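PDB 3O0Y: lipoprotein from Colwellia psychrerythraea, which is of unknown function but is a putative lipoprotein, probably membrane-anchored, whose family belongs to a clan of metallopeptidase-like proteins. Local coordinates for residues A449-Q454 with N590-M595. Sequence-based numbering, arbitrary orientation.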
ATOM      1  N   ALA A 449       4.763  -9.492  -8.761  1.00  4.85           N
ATOM      2  CA  ALA A 449       5.857 -10.189  -9.349  1.00  6.73           C
ATOM      3  C   ALA A 449       5.722 -10.376 -10.858  1.00  7.73           C
ATOM      4  O   ALA A 449       6.679 -10.141 -11.632  1.00  6.69           O
ATOM      5  CB  ALA A 449       6.040 -11.591  -8.618  1.00  5.61           C
ATOM      6  N   LEU A 450       4.514 -10.725 -11.327  1.00  6.01           N
ATOM      7  CA  LEU A 450       4.287 -10.757 -12.782  1.00  6.78           C
ATOM      8  C   LEU A 450       4.521  -9.380 -13.412  1.00  6.93           C
ATOM      9  O   LEU A 450       5.090  -9.302 -14.480  1.00  5.82           O
ATOM     10  CB  LEU A 450       2.912 -11.345 -13.130  1.00  7.15           C
ATOM     11  CG  LEU A 450       2.793 -12.840 -12.979  1.00  6.89           C
ATOM     12  CD1 LEU A 450       1.282 -13.290 -13.076  1.00  4.25           C
ATOM     13  CD2 LEU A 450       3.703 -13.618 -14.052  1.00  7.68           C
ATOM     14  N   ASN A 451       4.053  -8.309 -12.774  1.00  5.38           N
ATOM     15  CA  ASN A 451       4.243  -6.998 -13.355  1.00  5.30           C
ATOM     16  C   ASN A 451       5.738  -6.674 -13.436  1.00  6.17           C
ATOM     17  O   ASN A 451       6.177  -6.161 -14.477  1.00  6.32           O
ATOM     18  CB  ASN A 451       3.569  -5.965 -12.517  1.00  4.91           C
ATOM     19  CG  ASN A 451       3.380  -4.643 -13.234  1.00  9.27           C
ATOM     20  OD1 ASN A 451       3.929  -4.381 -14.352  1.00 11.38           O
ATOM     21  ND2 ASN A 451       2.624  -3.782 -12.606  1.00  5.69           N
ATOM     22  N   LEU A 452       6.511  -7.051 -12.399  1.00  5.80           N
ATOM     23  CA  LEU A 452       7.941  -6.792 -12.450  1.00  6.82           C
ATOM     24  C   LEU A 452       8.609  -7.539 -13.575  1.00  8.09           C
ATOM     25  O   LEU A 452       9.519  -7.011 -14.243  1.00  8.30           O
ATOM     26  CB  LEU A 452       8.595  -7.219 -11.156  1.00  8.72           C
ATOM     27  CG  LEU A 452       8.374  -6.345  -9.975  1.00  8.49           C
ATOM     28  CD1 LEU A 452       8.974  -7.100  -8.683  1.00  9.76           C
ATOM     29  CD2 LEU A 452       8.934  -4.898 -10.140  1.00 12.05           C
ATOM     30  N   ASP A 453       8.109  -8.756 -13.882  1.00  6.26           N
ATOM     31  CA  ASP A 453       8.652  -9.539 -14.954  1.00  6.48           C
ATOM     32  C   ASP A 453       8.430  -8.982 -16.417  1.00  7.69           C
ATOM     33  O   ASP A 453       9.045  -9.502 -17.378  1.00  7.60           O
ATOM     34  CB  ASP A 453       8.106 -10.951 -14.936  1.00  5.90           C
ATOM     35  CG  ASP A 453       8.778 -11.878 -13.942  1.00  7.85           C
ATOM     36  OD1 ASP A 453       9.942 -11.669 -13.530  1.00  7.91           O
ATOM     37  OD2 ASP A 453       8.052 -12.866 -13.548  1.00  9.12           O
ATOM     38  N   GLN A 454       7.579  -7.979 -16.583  1.00  6.33           N
ATOM     39  CA  GLN A 454       7.337  -7.367 -17.882  1.00  6.19           C
ATOM     40  C   GLN A 454       8.421  -6.420 -18.297  1.00  7.56           C
ATOM     41  O   GLN A 454       8.263  -5.190 -18.363  1.00  7.57           O
ATOM     42  CB  GLN A 454       5.924  -6.762 -17.954  1.00  7.71           C
ATOM     43  CG  GLN A 454       4.815  -7.727 -17.465  1.00  6.47           C
ATOM     44  CD  GLN A 454       4.883  -9.130 -18.058  1.00  8.33           C
ATOM     45  OE1 GLN A 454       4.950 -10.123 -17.292  1.00 10.85           O
ATOM     46  NE2 GLN A 454       4.945  -9.228 -19.345  1.00  6.70           N
ATOM     47  N   ASN A 590      -0.142  -7.521 -18.632  1.00  7.54           N
ATOM     48  CA  ASN A 590       0.051  -6.174 -19.091  1.00  8.79           C
ATOM     49  C   ASN A 590       0.304  -5.173 -17.972  1.00  9.26           C
ATOM     50  O   ASN A 590       0.415  -3.978 -18.224  1.00 11.05           O
ATOM     51  CB  ASN A 590      -1.132  -5.753 -19.998  1.00  9.04           C
ATOM     52  CG  ASN A 590      -1.321  -6.717 -21.181  1.00 10.22           C
ATOM     53  OD1 ASN A 590      -0.432  -6.789 -22.025  1.00 11.16           O
ATOM     54  ND2 ASN A 590      -2.402  -7.448 -21.236  1.00  9.81           N
ATOM     55  N   GLY A 591       0.484  -5.650 -16.751  1.00  7.96           N
ATOM     56  CA  GLY A 591       0.876  -4.793 -15.637  1.00  8.72           C
ATOM     57  C   GLY A 591      -0.298  -4.052 -15.028  1.00  8.14           C
ATOM     58  O   GLY A 591      -1.400  -4.047 -15.552  1.00  8.27           O
ATOM     59  N   ALA A 592      -0.016  -3.344 -13.950  1.00  8.37           N
ATOM     60  CA  ALA A 592      -0.984  -2.498 -13.298  1.00  7.55           C
ATOM     61  C   ALA A 592      -1.270  -1.296 -14.186  1.00  6.12           C
ATOM     62  O   ALA A 592      -0.353  -0.630 -14.678  1.00  7.78           O
ATOM     63  CB  ALA A 592      -0.441  -2.009 -11.876  1.00  7.44           C
ATOM     64  N   VAL A 593      -2.545  -1.039 -14.416  1.00  6.59           N
ATOM     65  CA  VAL A 593      -2.995  -0.029 -15.413  1.00  7.51           C
ATOM     66  C   VAL A 593      -4.298   0.630 -14.907  1.00  8.88           C
ATOM     67  O   VAL A 593      -5.006   0.091 -14.084  1.00  7.37           O
ATOM     68  CB  VAL A 593      -3.263  -0.690 -16.783  1.00  8.48           C
ATOM     69  CG1 VAL A 593      -1.926  -1.141 -17.509  1.00  9.41           C
ATOM     70  CG2 VAL A 593      -4.219  -1.959 -16.615  1.00  7.78           C
ATOM     71  N   PRO A 594      -4.646   1.795 -15.452  1.00  8.29           N
ATOM     72  CA  PRO A 594      -5.979   2.353 -15.254  1.00  8.24           C
ATOM     73  C   PRO A 594      -7.014   1.451 -15.826  1.00 10.01           C
ATOM     74  O   PRO A 594      -6.750   0.682 -16.771  1.00  6.77           O
ATOM     75  CB  PRO A 594      -5.932   3.672 -16.033  1.00  9.14           C
ATOM     76  CG  PRO A 594      -4.571   3.876 -16.461  1.00 12.32           C
ATOM     77  CD  PRO A 594      -3.829   2.599 -16.381  1.00  9.05           C
ATOM     78  N   MET A 595      -8.191   1.459 -15.221  1.00  7.99           N
ATOM     79  CA  MET A 595      -9.308   0.717 -15.740  1.00  8.79           C
ATOM     80  C   MET A 595      -9.594   0.900 -17.225  1.00  9.42           C
ATOM     81  O   MET A 595      -9.960  -0.063 -17.915  1.00  8.28           O
ATOM     82  CB  MET A 595     -10.553   0.896 -14.855  1.00  8.69           C
ATOM     83  CG  MET A 595     -10.400   0.212 -13.358  1.00 12.95           C
ATOM     84  SD  MET A 595     -10.122  -1.580 -13.205  1.00  5.92           S
ATOM     85  CE  MET A 595      -8.303  -1.493 -12.979  1.00  8.72           C
TER
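The side-chain amide of N451 presents one face to the backbone of G591 and A592. The CA of G591 lies over that face, 3.5 Å from N451 CG. The peptide between G591 and A592 meets the amide edge-on, with the two planes at about 77°. Its nitrogen edge is the near one, and the G591 carbonyl points away. A592 N sits above the amide plane, 3.0 Å from the N451 atom modelled as ND2. Which way round the amide sits is doubtful, as its O and N may be exchanged. The methyl of A592 lies lower, nearer the amide edge, with CB 3.6 Å from the same N451 ND2 position.

N451 CG is anti to the backbone N (chi1 -164°), which carries the amide off the helix and onto the loop. G591 has a positive phi, 81°, and with no side chain it lets the amide come this close. The two backbones are nearest here, with N451 CA and G591 CA 4.6 Å apart. All three touching residues are buried. An alanine in place of N451 would probably open a gap over G591 CA and leave A592 N without its polar neighbour.

Behind N451 the chain turns, and Q454 N bonds to N451 O at 3.1 Å. On the loop side, A592 also packs on Y469 of helix 467-483. P594 is the N-cap residue of helix 595-608. The arrangement is an asparagine near the C-terminal end of helix 444-452 set against the loop joining helices 580-588 and 595-608, inside the largely helical DUF885 fold.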